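Local coordinates for 5-carboxyvanillate decarboxylase (PDB 4L6D), which probably decarboxylates 5-carboxyvanillate to vanillate as a manganese-dependent carboxy-lyase of the amidohydrolase superfamily, at residues L225-E230 with A295-Y300; I232-W237 with L280-E285. All coordinates share one frame; numbering follows the deposited sequence. Where two conformers were deposited one is given.

Contact 1: L225-E230 with A295-Y300; sequences LGHMGE and AIDYPY. With MN (manganese (II) ion), chain I; VNL (4-hydroxy-3-methoxybenzoate), chain J.
The imidazole of H227 meets carboxylates at its edge through both ring nitrogens: D297 on the NE2 side and E230 on the ND1 side. Y300 lays one face of its ring on the bound vanillate, with CM2 of the ligand 3.4 Å above the tyrosine plane, and its OH is hydrogen-bonded to T77. This is the metal end of the amidohydrolase TIM barrel, where D297 follows the eighth strand and H227 the sixth. CG of H227 stands opposite the carbonyl carbon (chi1 -41°), which places the ring between E230 and D297. NE2 of H227 donates to OD2 of D297 over 2.9 Å, the acceptor lying almost in the ring plane. Imidazole and carboxylate are turned 32° apart, and the nitrogen meets the syn side of OD2 from well out of the carboxylate plane. A second, nearly straight bond runs from H227 ND1 to E230 OE2 (2.7 Å), so the two bonds fix the ring's rotation. While OD2 of D297 accepts from H227, OD1 binds manganese, whose protein ligands are completed by E8 and H174. H227 is thus a second-shell residue that positions a metal ligand. Vanillate O3 reaches the manganese ion directly, at 2.0 Å.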
ATOM      1  N   LEU A 225      10.089  -4.974   9.277  1.00  4.22           N
ATOM      2  CA  LEU A 225       9.787  -4.535   7.915  1.00  6.29           C
ATOM      3  C   LEU A 225      10.489  -3.226   7.580  1.00  6.40           C
ATOM      4  O   LEU A 225      10.399  -2.249   8.335  1.00  6.82           O
ATOM      5  CB  LEU A 225       8.280  -4.337   7.749  1.00  4.46           C
ATOM      6  CG  LEU A 225       7.399  -5.574   7.896  1.00  3.52           C
ATOM      7  CD1 LEU A 225       5.940  -5.137   7.768  1.00  7.29           C
ATOM      8  CD2 LEU A 225       7.717  -6.609   6.831  1.00  5.84           C
ATOM      9  N   GLY A 226      11.172  -3.205   6.439  1.00  5.65           N
ATOM     10  CA  GLY A 226      11.842  -2.009   5.970  1.00  5.57           C
ATOM     11  C   GLY A 226      10.896  -1.030   5.289  1.00  4.08           C
ATOM     12  O   GLY A 226       9.674  -1.208   5.309  1.00  4.36           O
ATOM     13  N   HIS A 227      11.469   0.021   4.714  1.00  3.70           N
ATOM     14  CA  HIS A 227      10.700   0.978   3.913  1.00  5.30           C
ATOM     15  C   HIS A 227       9.532   1.540   4.696  1.00  5.95           C
ATOM     16  O   HIS A 227       8.386   1.561   4.229  1.00  4.76           O
ATOM     17  CB  HIS A 227      10.314   0.314   2.588  1.00  5.37           C
ATOM     18  CG  HIS A 227      11.449  -0.486   2.044  1.00  4.68           C
ATOM     19  ND1 HIS A 227      11.458  -1.864   2.052  1.00  5.15           N
ATOM     20  CD2 HIS A 227      12.686  -0.102   1.636  1.00  5.23           C
ATOM     21  CE1 HIS A 227      12.636  -2.294   1.631  1.00  5.24           C
ATOM     22  NE2 HIS A 227      13.396  -1.244   1.367  1.00  6.31           N
ATOM     23  N   MET A 228       9.876   1.999   5.900  1.00  4.24           N
ATOM     24  CA  MET A 228       8.930   2.566   6.858  1.00  4.88           C
ATOM     25  C   MET A 228       7.749   1.627   7.080  1.00  5.52           C
ATOM     26  O   MET A 228       6.590   2.037   7.088  1.00  5.39           O
ATOM     27  CB  MET A 228       8.491   3.975   6.424  1.00  5.68           C
ATOM     28  CG  MET A 228       8.182   4.916   7.599  1.00  5.40           C
ATOM     29  SD  MET A 228       9.572   5.237   8.726  1.00  5.61           S
ATOM     30  CE  MET A 228      10.509   6.400   7.747  1.00  6.73           C
ATOM     31  N   GLY A 229       8.072   0.354   7.266  1.00  5.27           N
ATOM     32  CA  GLY A 229       7.081  -0.662   7.565  1.00  5.04           C
ATOM     33  C   GLY A 229       6.210  -1.041   6.385  1.00  4.89           C
ATOM     34  O   GLY A 229       5.107  -1.556   6.584  1.00  5.09           O
ATOM     35  N   GLU A 230       6.714  -0.799   5.170  1.00  5.12           N
ATOM     36  CA  GLU A 230       5.963  -1.074   3.940  1.00  5.21           C
ATOM     37  C   GLU A 230       4.576  -0.442   3.987  1.00  4.10           C
ATOM     38  O   GLU A 230       3.608  -0.990   3.461  1.00  5.01           O
ATOM     39  CB  GLU A 230       5.897  -2.586   3.630  1.00  4.19           C
ATOM     40  CG  GLU A 230       7.242  -3.313   3.727  1.00  4.01           C
ATOM     41  CD  GLU A 230       8.237  -2.913   2.644  1.00  5.17           C
ATOM     42  OE1 GLU A 230       7.891  -2.097   1.767  1.00  5.77           O
ATOM     43  OE2 GLU A 230       9.374  -3.423   2.686  1.00  5.55           O
ATOM     44  N   ALA A 295      18.094   2.610   8.648  1.00  5.27           N
ATOM     45  CA  ALA A 295      18.766   1.758   7.665  1.00  5.12           C
ATOM     46  C   ALA A 295      19.178   2.600   6.464  1.00  5.76           C
ATOM     47  O   ALA A 295      18.739   3.743   6.336  1.00  6.95           O
ATOM     48  CB  ALA A 295      17.861   0.607   7.217  1.00  6.43           C
ATOM     49  N   ILE A 296      19.996   2.030   5.576  1.00  5.08           N
ATOM     50  CA  ILE A 296      20.429   2.726   4.370  1.00  5.20           C
ATOM     51  C   ILE A 296      19.850   2.085   3.114  1.00  7.24           C
ATOM     52  O   ILE A 296      19.471   2.794   2.175  1.00  7.01           O
ATOM     53  CB  ILE A 296      21.965   2.759   4.248  1.00  6.40           C
ATOM     54  CG1 ILE A 296      22.596   3.425   5.475  1.00  5.60           C
ATOM     55  CG2 ILE A 296      22.379   3.461   2.952  1.00  5.26           C
ATOM     56  CD1 ILE A 296      24.077   3.137   5.596  1.00  5.51           C
ATOM     57  N   ASP A 297      19.776   0.751   3.102  1.00  5.06           N
ATOM     58  CA  ASP A 297      19.536  -0.025   1.881  1.00  6.83           C
ATOM     59  C   ASP A 297      20.732   0.047   0.916  1.00  7.57           C
ATOM     60  O   ASP A 297      20.558   0.054  -0.305  1.00  7.19           O
ATOM     61  CB  ASP A 297      18.233   0.393   1.169  1.00  6.93           C
ATOM     62  CG  ASP A 297      17.369  -0.791   0.788  1.00  8.52           C
ATOM     63  OD1 ASP A 297      17.900  -1.914   0.692  1.00  7.49           O
ATOM     64  OD2 ASP A 297      16.153  -0.594   0.571  1.00  8.69           O
ATOM     65  N   TYR A 298      21.945   0.088   1.467  1.00  4.95           N
ATOM     66  CA  TYR A 298      23.167   0.010   0.674  1.00  5.24           C
ATOM     67  C   TYR A 298      23.293  -1.427   0.126  1.00  4.89           C
ATOM     68  O   TYR A 298      22.910  -2.368   0.812  1.00  6.09           O
ATOM     69  CB  TYR A 298      24.359   0.356   1.574  1.00  6.36           C
ATOM     70  CG  TYR A 298      25.681   0.347   0.854  1.00  5.90           C
ATOM     71  CD1 TYR A 298      26.151   1.488   0.224  1.00  8.03           C
ATOM     72  CD2 TYR A 298      26.454  -0.813   0.783  1.00  6.47           C
ATOM     73  CE1 TYR A 298      27.355   1.487  -0.448  1.00  7.98           C
ATOM     74  CE2 TYR A 298      27.656  -0.824   0.113  1.00  6.99           C
ATOM     75  CZ  TYR A 298      28.108   0.333  -0.496  1.00  7.87           C
ATOM     76  OH  TYR A 298      29.302   0.347  -1.179  1.00  8.56           O
ATOM     77  N   PRO A 299      23.822  -1.614  -1.101  1.00  5.13           N
ATOM     78  CA  PRO A 299      24.376  -0.640  -2.049  1.00  5.75           C
ATOM     79  C   PRO A 299      23.358  -0.099  -3.039  1.00  7.82           C
ATOM     80  O   PRO A 299      23.731   0.590  -3.997  1.00 10.84           O
ATOM     81  CB  PRO A 299      25.427  -1.465  -2.790  1.00  6.89           C
ATOM     82  CG  PRO A 299      24.813  -2.824  -2.872  1.00  9.00           C
ATOM     83  CD  PRO A 299      24.087  -3.001  -1.538  1.00  5.81           C
ATOM     84  N   TYR A 300      22.090  -0.404  -2.816  1.00  6.84           N
ATOM     85  CA  TYR A 300      21.042   0.065  -3.715  1.00  8.21           C
ATOM     86  C   TYR A 300      20.752   1.557  -3.538  1.00 10.68           C
ATOM     87  O   TYR A 300      20.212   2.204  -4.439  1.00 12.83           O
ATOM     88  CB  TYR A 300      19.788  -0.788  -3.527  1.00  9.67           C
ATOM     89  CG  TYR A 300      20.029  -2.261  -3.840  1.00  9.96           C
ATOM     90  CD1 TYR A 300      20.143  -2.704  -5.158  1.00 11.56           C
ATOM     91  CD2 TYR A 300      20.172  -3.200  -2.822  1.00 11.02           C
ATOM     92  CE1 TYR A 300      20.381  -4.048  -5.456  1.00  9.98           C
ATOM     93  CE2 TYR A 300      20.406  -4.548  -3.110  1.00 10.11           C
ATOM     94  CZ  TYR A 300      20.506  -4.965  -4.425  1.00  9.56           C
ATOM     95  OH  TYR A 300      20.734  -6.290  -4.725  1.00  9.60           O
TER
HETATM   96 MN    MN I 401      16.946  -3.781   0.584  1.00  5.68          MN
HETATM   97  C1  VNL J 402      16.828  -2.730  -5.206  1.00  9.41           C
HETATM   98  CO1 VNL J 402      16.690  -1.866  -4.111  1.00  9.82           C
HETATM   99  CO2 VNL J 402      16.999  -4.116  -5.025  1.00 10.71           C
HETATM  100  CM1 VNL J 402      16.729  -2.374  -2.800  1.00 12.26           C
HETATM  101  CM2 VNL J 402      17.027  -4.642  -3.736  1.00 10.80           C
HETATM  102  OM  VNL J 402      17.188  -5.975  -3.460  1.00 11.71           O
HETATM  103  CZ  VNL J 402      16.895  -3.742  -2.586  1.00 10.37           C
HETATM  104  CC  VNL J 402      16.824  -2.159  -6.600  1.00 11.63           C
HETATM  105  CV  VNL J 402      17.314  -6.927  -4.533  1.00  8.34           C
HETATM  106  O1  VNL J 402      16.973  -0.921  -6.786  1.00 12.91           O
HETATM  107  O2  VNL J 402      16.737  -2.952  -7.568  1.00 11.49           O
HETATM  108  O3  VNL J 402      17.263  -4.266  -1.378  1.00 11.87           O
HETATM  109  O   HOH W   1      18.813  -4.548   1.443  1.00  6.18           O

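Contact 2: I232-W237 with L280-E285; sequences IPFWLW and LRYSIE. With VNL (4-hydroxy-3-methoxybenzoate), chain L.
Y282 and F234 meet edge to face, the edge of the phenylalanine turned toward the face of the tyrosine. Their centroids are 5.4 Å apart and the planes inclined at 56°, well short of a perpendicular T. The touching atom is CD1 of F234, which stands 4.0 Å above the tyrosine plane and is displaced toward the rim, near CZ. While this face receives F234, the edge of the same tyrosine ring faces the backbone of P233. The phenol donates from Y282 OH to P233 O at 2.7 Å, a short bond whose donor is tilted 32° from the carbonyl plane. Extension of Y282 away from its own helix, with CG opposite the backbone N about the first torsion (chi1 170°), carries the hydroxyl across to that carbonyl. Y282 OH also lies 3.4 Å from F234 CA, packed against the turn itself. Apolar contact continues where P233 CB approaches Y282 CE2 at 4.1 Å. One tyrosine therefore combines a polar anchor at its tip with packing on its ring, in a buried contact. F234 also meets F234 of the second subunit, at the dimer interface. Within the chain, P233 packs on F263 of helix 259-266 as well, and the contact ties the turn leading into helix 236-249 to helix 277-287, which precedes strand 292-293 of the barrel.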
ATOM      1  N   ILE A 232       2.427  -0.188   6.234  1.00  4.21           N
ATOM      2  CA  ILE A 232       1.447  -0.690   7.198  1.00  3.78           C
ATOM      3  C   ILE A 232       1.178   0.286   8.375  1.00  3.80           C
ATOM      4  O   ILE A 232       0.026   0.424   8.810  1.00  4.69           O
ATOM      5  CB  ILE A 232       1.756  -2.134   7.657  1.00  3.76           C
ATOM      6  CG1 ILE A 232       1.634  -3.086   6.459  1.00  5.57           C
ATOM      7  CG2 ILE A 232       0.831  -2.550   8.790  1.00  4.55           C
ATOM      8  CD1 ILE A 232       2.237  -4.443   6.698  1.00  3.95           C
ATOM      9  N   PRO A 233       2.212   1.007   8.872  1.00  4.24           N
ATOM     10  CA  PRO A 233       1.904   1.956   9.951  1.00  4.53           C
ATOM     11  C   PRO A 233       0.846   2.996   9.558  1.00  4.56           C
ATOM     12  O   PRO A 233       0.112   3.491  10.426  1.00  4.73           O
ATOM     13  CB  PRO A 233       3.246   2.645  10.191  1.00  3.68           C
ATOM     14  CG  PRO A 233       4.266   1.567   9.865  1.00  6.04           C
ATOM     15  CD  PRO A 233       3.670   0.849   8.683  1.00  4.88           C
ATOM     16  N   PHE A 234       0.746   3.327   8.270  1.00  4.78           N
ATOM     17  CA  PHE A 234      -0.203   4.344   7.828  1.00  4.09           C
ATOM     18  C   PHE A 234      -1.624   3.804   7.842  1.00  5.09           C
ATOM     19  O   PHE A 234      -2.577   4.567   8.018  1.00  5.51           O
ATOM     20  CB  PHE A 234       0.158   4.842   6.417  1.00  4.34           C
ATOM     21  CG  PHE A 234      -0.403   6.200   6.085  1.00  4.29           C
ATOM     22  CD1 PHE A 234       0.044   7.321   6.768  1.00  4.31           C
ATOM     23  CD2 PHE A 234      -1.344   6.366   5.079  1.00  6.64           C
ATOM     24  CE1 PHE A 234      -0.446   8.585   6.474  1.00  4.51           C
ATOM     25  CE2 PHE A 234      -1.840   7.639   4.767  1.00  4.67           C
ATOM     26  CZ  PHE A 234      -1.386   8.746   5.467  1.00  5.28           C
ATOM     27  N   TRP A 235      -1.752   2.485   7.662  1.00  4.72           N
ATOM     28  CA  TRP A 235      -3.061   1.829   7.512  1.00  4.86           C
ATOM     29  C   TRP A 235      -3.673   1.279   8.806  1.00  5.53           C
ATOM     30  O   TRP A 235      -4.720   0.628   8.758  1.00  6.53           O
ATOM     31  CB  TRP A 235      -2.964   0.660   6.529  1.00  5.17           C
ATOM     32  CG  TRP A 235      -2.747   0.998   5.074  1.00  5.27           C
ATOM     33  CD1 TRP A 235      -1.579   0.897   4.362  1.00  5.64           C
ATOM     34  CD2 TRP A 235      -3.746   1.428   4.136  1.00  4.79           C
ATOM     35  NE1 TRP A 235      -1.791   1.255   3.054  1.00  4.78           N
ATOM     36  CE2 TRP A 235      -3.111   1.571   2.882  1.00  4.64           C
ATOM     37  CE3 TRP A 235      -5.113   1.704   4.236  1.00  4.90           C
ATOM     38  CZ2 TRP A 235      -3.789   1.993   1.742  1.00  6.77           C
ATOM     39  CZ3 TRP A 235      -5.793   2.130   3.092  1.00  5.13           C
ATOM     40  CH2 TRP A 235      -5.124   2.264   1.862  1.00  5.11           C
ATOM     41  N   LEU A 236      -3.021   1.491   9.949  1.00  4.85           N
ATOM     42  CA  LEU A 236      -3.437   0.828  11.192  1.00  4.59           C
ATOM     43  C   LEU A 236      -4.894   1.061  11.585  1.00  4.98           C
ATOM     44  O   LEU A 236      -5.587   0.129  11.989  1.00  5.04           O
ATOM     45  CB  LEU A 236      -2.531   1.250  12.357  1.00  5.08           C
ATOM     46  CG  LEU A 236      -1.052   0.864  12.218  1.00  7.77           C
ATOM     47  CD1 LEU A 236      -0.267   1.354  13.429  1.00  9.08           C
ATOM     48  CD2 LEU A 236      -0.856  -0.644  12.010  1.00  7.45           C
ATOM     49  N   TRP A 237      -5.353   2.303  11.491  1.00  5.46           N
ATOM     50  CA  TRP A 237      -6.722   2.589  11.927  1.00  5.17           C
ATOM     51  C   TRP A 237      -7.764   1.823  11.095  1.00  6.50           C
ATOM     52  O   TRP A 237      -8.703   1.231  11.634  1.00  5.56           O
ATOM     53  CB  TRP A 237      -7.000   4.103  11.936  1.00  6.83           C
ATOM     54  CG  TRP A 237      -8.254   4.442  12.678  1.00  7.07           C
ATOM     55  CD1 TRP A 237      -8.365   4.757  14.003  1.00  9.12           C
ATOM     56  CD2 TRP A 237      -9.583   4.454  12.152  1.00  7.82           C
ATOM     57  NE1 TRP A 237      -9.681   4.976  14.328  1.00  9.26           N
ATOM     58  CE2 TRP A 237     -10.452   4.800  13.209  1.00  6.19           C
ATOM     59  CE3 TRP A 237     -10.125   4.214  10.887  1.00  7.28           C
ATOM     60  CZ2 TRP A 237     -11.833   4.904  13.041  1.00  8.33           C
ATOM     61  CZ3 TRP A 237     -11.495   4.323  10.720  1.00  7.22           C
ATOM     62  CH2 TRP A 237     -12.336   4.659  11.792  1.00  6.83           C
ATOM     63  N   LEU A 280       8.909   9.605   9.327  1.00  4.28           N
ATOM     64  CA  LEU A 280       9.602   9.123  10.529  1.00  5.41           C
ATOM     65  C   LEU A 280       8.837   9.564  11.772  1.00  5.42           C
ATOM     66  O   LEU A 280       8.587   8.752  12.676  1.00  4.34           O
ATOM     67  CB  LEU A 280      11.039   9.662  10.587  1.00  4.06           C
ATOM     68  CG  LEU A 280      11.811   9.386  11.884  1.00  5.85           C
ATOM     69  CD1 LEU A 280      11.954   7.890  12.107  1.00  6.08           C
ATOM     70  CD2 LEU A 280      13.182  10.055  11.858  1.00  7.60           C
ATOM     71  N   ARG A 281       8.466  10.843  11.818  0.54  4.66           N
ATOM     72  CA  ARG A 281       7.690  11.382  12.931  0.54  5.56           C
ATOM     73  C   ARG A 281       6.351  10.661  13.110  0.54  5.78           C
ATOM     74  O   ARG A 281       5.966  10.330  14.235  0.54  6.82           O
ATOM     75  CB  ARG A 281       7.462  12.886  12.741  0.54  7.72           C
ATOM     76  CG  ARG A 281       8.599  13.756  13.249  0.54 10.62           C
ATOM     77  CD  ARG A 281       8.304  15.251  13.078  0.54 17.07           C
ATOM     78  NE  ARG A 281       8.850  15.796  11.834  0.54 22.52           N
ATOM     79  CZ  ARG A 281       8.128  16.100  10.759  0.54 20.77           C
ATOM     80  NH1 ARG A 281       8.719  16.585   9.672  0.54 11.91           N
ATOM     81  NH2 ARG A 281       6.813  15.927  10.770  0.54 19.60           N
ATOM     82  N   TYR A 282       5.648  10.419  12.004  1.00  5.29           N
ATOM     83  CA  TYR A 282       4.380   9.695  12.027  1.00  4.27           C
ATOM     84  C   TYR A 282       4.575   8.284  12.622  1.00  4.39           C
ATOM     85  O   TYR A 282       3.806   7.832  13.480  1.00  5.49           O
ATOM     86  CB  TYR A 282       3.780   9.597  10.604  1.00  4.56           C
ATOM     87  CG  TYR A 282       2.598   8.648  10.584  1.00  4.20           C
ATOM     88  CD1 TYR A 282       1.315   9.104  10.868  1.00  5.66           C
ATOM     89  CD2 TYR A 282       2.776   7.285  10.359  1.00  4.30           C
ATOM     90  CE1 TYR A 282       0.247   8.237  10.911  1.00  5.29           C
ATOM     91  CE2 TYR A 282       1.714   6.406  10.410  1.00  5.44           C
ATOM     92  CZ  TYR A 282       0.456   6.884  10.688  1.00  5.99           C
ATOM     93  OH  TYR A 282      -0.615   6.023  10.752  1.00  5.26           O
ATOM     94  N   SER A 283       5.617   7.596  12.173  1.00  3.95           N
ATOM     95  CA  SER A 283       5.857   6.222  12.608  1.00  4.99           C
ATOM     96  C   SER A 283       6.200   6.140  14.092  1.00  6.09           C
ATOM     97  O   SER A 283       5.693   5.269  14.812  1.00  5.06           O
ATOM     98  CB  SER A 283       6.953   5.575  11.761  1.00  4.96           C
ATOM     99  OG  SER A 283       6.514   5.534  10.411  1.00  6.13           O
ATOM    100  N   ILE A 284       7.040   7.059  14.558  1.00  4.42           N
ATOM    101  CA  ILE A 284       7.348   7.132  15.982  1.00  5.27           C
ATOM    102  C   ILE A 284       6.082   7.370  16.800  1.00  4.93           C
ATOM    103  O   ILE A 284       5.889   6.752  17.847  1.00  6.01           O
ATOM    104  CB  ILE A 284       8.385   8.215  16.271  1.00  4.70           C
ATOM    105  CG1 ILE A 284       9.736   7.820  15.654  1.00  5.64           C
ATOM    106  CG2 ILE A 284       8.516   8.455  17.790  1.00  7.84           C
ATOM    107  CD1 ILE A 284      10.751   8.967  15.623  1.00  6.46           C
ATOM    108  N   GLU A 285       5.209   8.250  16.312  0.59  4.40           N
ATOM    109  CA  GLU A 285       3.978   8.569  17.027  0.59  5.51           C
ATOM    110  C   GLU A 285       3.001   7.401  17.165  0.59  6.53           C
ATOM    111  O   GLU A 285       2.387   7.226  18.229  0.59  5.96           O
ATOM    112  CB  GLU A 285       3.258   9.759  16.379  0.59  6.23           C
ATOM    113  CG  GLU A 285       1.973  10.116  17.102  0.59  7.29           C
ATOM    114  CD  GLU A 285       1.209  11.260  16.469  0.59 11.35           C
ATOM    115  OE1 GLU A 285       1.737  11.903  15.540  0.59  9.86           O
ATOM    116  OE2 GLU A 285       0.067  11.510  16.912  0.59 11.07           O
TER
HETATM  117  C1  VNL L 404      -5.012   4.277  15.607  1.00 23.82           C
HETATM  118  CO1 VNL L 404      -4.755   3.095  14.888  1.00 22.36           C
HETATM  119  CO2 VNL L 404      -5.986   4.331  16.628  1.00 26.57           C
HETATM  120  CM1 VNL L 404      -5.475   1.922  15.167  1.00 19.00           C
HETATM  121  CM2 VNL L 404      -6.718   3.181  16.923  1.00 24.69           C
HETATM  122  OM  VNL L 404      -7.689   3.109  17.890  1.00 20.64           O
HETATM  123  CZ  VNL L 404      -6.456   1.943  16.168  1.00 26.00           C
HETATM  124  CC  VNL L 404      -4.226   5.516  15.290  1.00 27.03           C
HETATM  125  CV  VNL L 404      -7.999   4.255  18.701  1.00 20.75           C
HETATM  126  O1  VNL L 404      -3.000   5.430  14.994  1.00 19.90           O
HETATM  127  O2  VNL L 404      -4.844   6.610  15.339  1.00 24.03           O
HETATM  128  O3  VNL L 404      -7.288   0.881  16.441  1.00 29.61           O

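The two contacts show how a metal-binding loop and the outer helices of one barrel can be joined through a short piece of chain. The short left-handed helical turn 226-230 supplies H227 to contact 1, and the turn immediately after it supplies P233 and F234 to contact 2. The centres of the two contacts are about 16 Å apart, yet they touch: M228 CG packs 3.3 Å from S283 OG, which is hydrogen-bonded to A279 O of its own helix. Contact 1 holds the manganese site with its vanillate; contact 2 has a different vanillate nearby, W237 CA coming within 3.5 Å of its CM1. Both contacts reach the second subunit: M228 packs on its F234, and F234 on its M228.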